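Local coordinates for protein yesU (Bacillus subtilis, PDB 1OQ1) that is of unknown function but has a galectin-like beta-sandwich fold of the concanavalin clan, many of whose better-known members bind carbohydrates, at residues L135-G140 against L182-D187; I72-L77 against F120-A125. All blocks are in the same frame, centred on the assembly; numbering follows the deposited sequence.

Following the chain from its N terminus, contact 2 comes first: residues 72-77, where the chain passes from strand 63-73 of one sheet to strand 76-86 of the other, meet 120-125 and close a loop of 42 residues. Helix 125-128 and the start of strand 132-138 follow, and only then does contact 1 open at 135-140, to close 41 residues later against 182-187. The two loops therefore run in series, neither nesting nor crossing, with centres about 23 Å apart. Contact 2 joins neighbouring strands where the chain changes direction, whereas contact 1 bridges the two sheets of the sandwich. Adjacent strands 112-122 and 132-138 connect the two sites.

Contact 1. Residues L135-G140 against L182-D187; sequences LRKSRG and LEWMDD
Leu135 and Lys137 meet Trp184 and Asp186 across the interior of a galectin-like beta sandwich, a worked example of how two sheets can be joined by apolar contacts and a salt bridge. Strand 132-138 belongs to one sheet and strand 179-185 to the opposing sheet; their short segments are 9.6 Å apart and inclined by 33°, a face-to-face rather than a hydrogen-bonded relation.

In the first shell, Leu135 sends its CD2 branch to the benzo part of the Trp184 indole, 3.7 Å from Trp184 CE3, and the two side chains cross at about a right angle. Leu182 adds a looser touch, its CD2 lying 4.3 Å from Leu135 CB. Lys137 arrives at the edge of the same indole, near its plane, with its CD 4.0 Å from Trp184 CH2. CG of Lys137 is anti to the backbone N (chi1 -177°) and the chain beyond is extended, so the aliphatic part passes the ring and the ammonium group reaches Asp186. There Lys137 NZ forms a salt bridge with Asp186 OD2 at 2.6 Å.

A second shell positions these groups. Lys137 NZ also donates to the carbonyl oxygens of Tyr191 and Pro193, so this buried nitrogen is gripped by three acceptors, a setting that probably stabilises its positive charge. Asp186 OD1 accepts from the backbone N of Gly188, which helps fix the rotation of the carboxylate. Leu115 of strand 112-122 and Ala144 and Ala145 of strand 142-148 touch the Trp184 side chain, while the backbone two residues on supplies a polar neighbour: Asp186 N sits 3.9 Å above the indole plane, over the ring centre. The carboxylate meets the ammonium through the syn lone pair of Asp186 OD2, the one on the side of OD1.

Contact 2. Residues I72-L77 against F120-A125; sequences IEQPGL and FRRKYA
Gly76 and Arg122 meet through their backbones: Arg122 N donates to Gly76 O at 2.9 Å, and Gly76 N returns a weak bond to Arg122 O at 3.3 Å. Beside them, Leu77 CA makes a nearly straight CA-H...O contact with Phe120 O, 3.3 Å away.

Van der Waals contacts of the side chains surround these bonds. Leu77 runs side by side with Arg121, its CD1 3.8 Å from Arg121 CB, and Pro75 CB rests near the carbonyl oxygens of Arg122 and Lys123. Gln74 crosses the Phe120 side chain at about a right angle, with NE2 3.5 Å from Phe120 CZ and the amide plane turned 51° from the ring. Within 120-125 itself, CG of Arg122, anti to the carbonyl carbon (chi1 -41°), lies over the centre of one face of the Phe120 ring.

One water links the side chains of Gln74 and Arg122, accepting from Gln74 NE2 at 2.7 Å and from Arg122 NH1 at 2.9 Å; it sits at the edge of the guanidinium, in its plane. The other end nitrogen, Arg122 NH2, is held by a salt bridge to Asp149 and a hydrogen bond to Leu151 O, while Lys123 NZ donates to Ala206 O.

The peptide before Pro75 is cis, and Arg121 is the centre of an inverse gamma turn just after the corner at Phe120. The contact thus joins the start of strand 76-86, which 72-77 reaches by crossing from the other sheet of the galectin-like beta sandwich, to the end of its antiparallel neighbour 112-122.

Contact 1. Residues L135-G140 against L182-D187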
loop_
_atom_site.group_PDB
_atom_site.type_symbol
_atom_site.label_atom_id
_atom_site.label_comp_id
_atom_site.label_asym_id
_atom_site.label_seq_id
_atom_site.Cartn_x
_atom_site.Cartn_y
_atom_site.Cartn_z
ATOM N N LEU A 135 -8.147 6.187 -2.632
ATOM C CA LEU A 135 -7.652 5.233 -3.631
ATOM C C LEU A 135 -7.441 5.965 -4.951
ATOM O O LEU A 135 -8.360 6.603 -5.464
ATOM C CB LEU A 135 -8.653 4.097 -3.867
ATOM C CG LEU A 135 -8.250 3.142 -5.007
ATOM C CD1 LEU A 135 -7.058 2.290 -4.569
ATOM C CD2 LEU A 135 -9.428 2.243 -5.384
ATOM N N ARG A 136 -6.232 5.884 -5.496
ATOM C CA ARG A 136 -5.939 6.530 -6.773
ATOM C C ARG A 136 -5.388 5.522 -7.767
ATOM O O ARG A 136 -4.879 4.469 -7.376
ATOM C CB ARG A 136 -4.931 7.671 -6.590
ATOM C CG ARG A 136 -5.521 8.916 -5.929
ATOM C CD ARG A 136 -4.540 10.080 -5.957
ATOM N NE ARG A 136 -5.014 11.227 -5.182
ATOM C CZ ARG A 136 -5.825 12.178 -5.637
ATOM N NH1 ARG A 136 -6.272 12.149 -6.887
ATOM N NH2 ARG A 136 -6.203 13.162 -4.831
ATOM N N LYS A 137 -5.508 5.850 -9.049
ATOM C CA LYS A 137 -5.011 4.994 -10.121
ATOM C C LYS A 137 -4.070 5.806 -11.004
ATOM O O LYS A 137 -4.428 6.891 -11.478
ATOM C CB LYS A 137 -6.167 4.459 -10.968
ATOM C CG LYS A 137 -5.726 3.494 -12.064
ATOM C CD LYS A 137 -6.869 3.152 -13.009
ATOM C CE LYS A 137 -6.457 2.084 -14.020
ATOM N NZ LYS A 137 -7.546 1.813 -15.001
ATOM N N SER A 138 -2.866 5.285 -11.213
ATOM C CA SER A 138 -1.867 5.952 -12.049
ATOM C C SER A 138 -1.404 4.962 -13.122
ATOM O O SER A 138 -1.697 3.774 -13.010
ATOM C CB SER A 138 -0.683 6.401 -11.187
ATOM O OG SER A 138 -1.069 7.429 -10.295
ATOM N N ARG A 139 -0.698 5.419 -14.160
ATOM C CA ARG A 139 -0.308 6.815 -14.371
ATOM C C ARG A 139 -1.512 7.742 -14.485
ATOM O O ARG A 139 -2.496 7.407 -15.138
ATOM C CB ARG A 139 0.537 6.919 -15.652
ATOM C CG ARG A 139 1.219 8.268 -15.864
ATOM C CD ARG A 139 2.116 8.255 -17.106
ATOM N NE ARG A 139 3.092 9.348 -17.096
ATOM C CZ ARG A 139 2.807 10.624 -17.337
ATOM N NH1 ARG A 139 3.771 11.539 -17.298
ATOM N NH2 ARG A 139 1.563 10.990 -17.632
ATOM N N GLY A 140 -1.439 8.903 -13.840
ATOM C CA GLY A 140 -2.547 9.836 -13.924
ATOM C C GLY A 140 -3.028 10.454 -12.627
ATOM O O GLY A 140 -3.754 11.440 -12.669
ATOM N N LEU A 182 -13.784 1.473 1.868
ATOM C CA LEU A 182 -14.122 1.963 0.539
ATOM C C LEU A 182 -14.117 0.804 -0.445
ATOM O O LEU A 182 -13.554 -0.252 -0.161
ATOM C CB LEU A 182 -13.122 3.043 0.085
ATOM C CG LEU A 182 -11.634 2.706 -0.096
ATOM C CD1 LEU A 182 -11.415 1.894 -1.369
ATOM C CD2 LEU A 182 -10.839 3.999 -0.179
ATOM N N GLU A 183 -14.761 0.996 -1.589
ATOM C CA GLU A 183 -14.785 -0.031 -2.620
ATOM C C GLU A 183 -14.901 0.661 -3.974
ATOM O O GLU A 183 -15.401 1.783 -4.062
ATOM C CB GLU A 183 -15.931 -1.026 -2.392
ATOM C CG GLU A 183 -17.307 -0.595 -2.841
ATOM C CD GLU A 183 -18.322 -1.721 -2.691
ATOM O OE1 GLU A 183 -19.445 -1.598 -3.223
ATOM O OE2 GLU A 183 -17.997 -2.731 -2.035
ATOM N N TRP A 184 -14.434 0.001 -5.026
ATOM C CA TRP A 184 -14.446 0.611 -6.345
ATOM C C TRP A 184 -14.496 -0.420 -7.456
ATOM O O TRP A 184 -13.963 -1.519 -7.318
ATOM C CB TRP A 184 -13.181 1.460 -6.498
ATOM C CG TRP A 184 -13.014 2.137 -7.821
ATOM C CD1 TRP A 184 -13.854 3.053 -8.387
ATOM C CD2 TRP A 184 -11.892 2.022 -8.704
ATOM N NE1 TRP A 184 -13.322 3.521 -9.562
ATOM C CE2 TRP A 184 -12.118 2.906 -9.780
ATOM C CE3 TRP A 184 -10.715 1.260 -8.686
ATOM C CZ2 TRP A 184 -11.206 3.055 -10.833
ATOM C CZ3 TRP A 184 -9.808 1.409 -9.735
ATOM C CH2 TRP A 184 -10.061 2.300 -10.790
HETATM N N MSE A 185 -15.156 -0.067 -8.553
HETATM C CA MSE A 185 -15.228 -0.959 -9.706
HETATM C C MSE A 185 -14.786 -0.168 -10.926
HETATM O O MSE A 185 -15.526 0.680 -11.430
HETATM C CB MSE A 185 -16.651 -1.486 -9.922
HETATM C CG MSE A 185 -16.799 -2.407 -11.138
HETATM SE SE MSE A 185 -15.757 -4.054 -11.033
HETATM C CE MSE A 185 -16.958 -5.094 -9.935
ATOM N N ASP A 186 -13.566 -0.441 -11.376
ATOM C CA ASP A 186 -12.981 0.212 -12.541
ATOM C C ASP A 186 -13.702 -0.333 -13.770
ATOM O O ASP A 186 -13.733 -1.545 -13.968
ATOM C CB ASP A 186 -11.490 -0.135 -12.625
ATOM C CG ASP A 186 -10.753 0.666 -13.685
ATOM O OD1 ASP A 186 -11.409 1.373 -14.477
ATOM O OD2 ASP A 186 -9.508 0.583 -13.724
ATOM N N ASP A 187 -14.279 0.546 -14.589
ATOM C CA ASP A 187 -14.987 0.091 -15.786
ATOM C C ASP A 187 -14.031 -0.139 -16.950
ATOM O O ASP A 187 -14.422 -0.686 -17.979
ATOM C CB ASP A 187 -16.081 1.085 -16.206
ATOM C CG ASP A 187 -15.541 2.469 -16.512
ATOM O OD1 ASP A 187 -14.354 2.592 -16.873
ATOM O OD2 ASP A 187 -16.318 3.440 -16.406
#

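Contact 2. Residues I72-L77 against F120-A125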
loop_
_atom_site.group_PDB
_atom_site.type_symbol
_atom_site.label_atom_id
_atom_site.label_comp_id
_atom_site.label_asym_id
_atom_site.label_seq_id
_atom_site.Cartn_x
_atom_site.Cartn_y
_atom_site.Cartn_z
ATOM N N ILE A 72 2.795 4.530 15.030
ATOM C CA ILE A 72 3.559 4.842 16.234
ATOM C C ILE A 72 3.792 6.324 16.488
ATOM O O ILE A 72 3.713 6.774 17.633
ATOM C CB ILE A 72 4.933 4.135 16.192
ATOM C CG1 ILE A 72 4.730 2.630 16.002
ATOM C CG2 ILE A 72 5.715 4.412 17.480
ATOM C CD1 ILE A 72 3.851 1.983 17.063
ATOM N N GLU A 73 4.072 7.079 15.431
ATOM C CA GLU A 73 4.338 8.505 15.576
ATOM C C GLU A 73 3.943 9.302 14.334
ATOM O O GLU A 73 4.202 8.881 13.207
ATOM C CB GLU A 73 5.831 8.694 15.862
ATOM C CG GLU A 73 6.208 9.983 16.558
ATOM C CD GLU A 73 7.682 10.009 16.936
ATOM O OE1 GLU A 73 8.534 10.069 16.026
ATOM O OE2 GLU A 73 7.988 9.956 18.145
ATOM N N GLN A 74 3.306 10.452 14.549
ATOM C CA GLN A 74 2.894 11.334 13.455
ATOM C C GLN A 74 3.583 12.676 13.727
ATOM O O GLN A 74 4.209 12.840 14.774
ATOM C CB GLN A 74 1.368 11.508 13.454
ATOM C CG GLN A 74 0.829 12.297 14.639
ATOM C CD GLN A 74 -0.686 12.423 14.637
ATOM O OE1 GLN A 74 -1.239 13.359 15.215
ATOM N NE2 GLN A 74 -1.366 11.476 14.000
ATOM N N PRO A 75 3.511 13.639 12.789
ATOM C CA PRO A 75 2.858 13.644 11.476
ATOM C C PRO A 75 3.431 12.598 10.529
ATOM O O PRO A 75 4.562 12.136 10.699
ATOM C CB PRO A 75 3.121 15.059 10.958
ATOM C CG PRO A 75 3.242 15.867 12.202
ATOM C CD PRO A 75 4.071 14.970 13.085
ATOM N N GLY A 76 2.643 12.247 9.520
ATOM C CA GLY A 76 3.076 11.266 8.545
ATOM C C GLY A 76 1.890 10.729 7.765
ATOM O O GLY A 76 0.742 11.052 8.067
ATOM N N LEU A 77 2.170 9.910 6.761
ATOM C CA LEU A 77 1.121 9.323 5.938
ATOM C C LEU A 77 1.595 7.972 5.418
ATOM O O LEU A 77 2.786 7.779 5.165
ATOM C CB LEU A 77 0.784 10.264 4.771
ATOM C CG LEU A 77 -0.203 9.817 3.683
ATOM C CD1 LEU A 77 -0.917 11.038 3.107
ATOM C CD2 LEU A 77 0.532 9.059 2.586
ATOM N N PHE A 120 -4.217 6.562 7.078
ATOM C CA PHE A 120 -3.526 7.307 8.128
ATOM C C PHE A 120 -2.893 8.519 7.437
ATOM O O PHE A 120 -1.681 8.742 7.505
ATOM C CB PHE A 120 -2.433 6.488 8.817
ATOM C CG PHE A 120 -1.963 7.100 10.118
ATOM C CD1 PHE A 120 -2.720 6.960 11.279
ATOM C CD2 PHE A 120 -0.807 7.871 10.166
ATOM C CE1 PHE A 120 -2.335 7.581 12.472
ATOM C CE2 PHE A 120 -0.410 8.500 11.353
ATOM C CZ PHE A 120 -1.177 8.355 12.508
ATOM N N ARG A 121 -3.727 9.287 6.743
ATOM C CA ARG A 121 -3.260 10.474 6.036
ATOM C C ARG A 121 -3.228 11.592 7.066
ATOM O O ARG A 121 -4.223 12.291 7.257
ATOM C CB ARG A 121 -4.228 10.819 4.904
ATOM C CG ARG A 121 -4.522 9.646 3.983
ATOM C CD ARG A 121 -5.538 10.012 2.910
ATOM N NE ARG A 121 -5.030 11.028 1.993
ATOM C CZ ARG A 121 -5.459 12.286 1.939
ATOM N NH1 ARG A 121 -6.419 12.713 2.754
ATOM N NH2 ARG A 121 -4.927 13.119 1.057
ATOM N N ARG A 122 -2.086 11.747 7.733
ATOM C CA ARG A 122 -1.950 12.749 8.783
ATOM C C ARG A 122 -0.678 13.595 8.655
ATOM O O ARG A 122 -0.129 14.043 9.659
ATOM C CB ARG A 122 -1.949 12.054 10.153
ATOM C CG ARG A 122 -2.965 10.916 10.301
ATOM C CD ARG A 122 -4.413 11.407 10.276
ATOM N NE ARG A 122 -5.337 10.287 10.093
ATOM C CZ ARG A 122 -5.735 9.467 11.060
ATOM N NH1 ARG A 122 -5.306 9.636 12.305
ATOM N NH2 ARG A 122 -6.543 8.452 10.773
ATOM N N LYS A 123 -0.214 13.813 7.431
ATOM C CA LYS A 123 0.996 14.597 7.201
ATOM C C LYS A 123 0.743 16.102 7.294
ATOM O O LYS A 123 1.526 16.828 7.908
ATOM C CB LYS A 123 1.584 14.255 5.824
ATOM C CG LYS A 123 2.700 15.182 5.338
ATOM C CD LYS A 123 3.943 15.117 6.222
ATOM C CE LYS A 123 5.027 16.047 5.684
ATOM N NZ LYS A 123 6.290 15.971 6.469
ATOM N N TYR A 124 -0.353 16.562 6.694
ATOM C CA TYR A 124 -0.689 17.987 6.687
ATOM C C TYR A 124 -1.949 18.312 7.486
ATOM O O TYR A 124 -2.807 17.453 7.685
ATOM C CB TYR A 124 -0.857 18.463 5.241
ATOM C CG TYR A 124 0.372 18.248 4.384
ATOM C CD1 TYR A 124 1.544 18.971 4.617
ATOM C CD2 TYR A 124 0.369 17.312 3.347
ATOM C CE1 TYR A 124 2.687 18.767 3.836
ATOM C CE2 TYR A 124 1.505 17.101 2.561
ATOM C CZ TYR A 124 2.658 17.832 2.813
ATOM O OH TYR A 124 3.775 17.628 2.034
ATOM N N ALA A 125 -2.061 19.561 7.928
ATOM C CA ALA A 125 -3.214 20.000 8.708
ATOM C C ALA A 125 -4.536 19.702 8.009
ATOM O O ALA A 125 -5.484 19.223 8.635
ATOM C CB ALA A 125 -3.110 21.491 9.001
HETATM O O HOH W 1 -3.984 11.824 13.618
#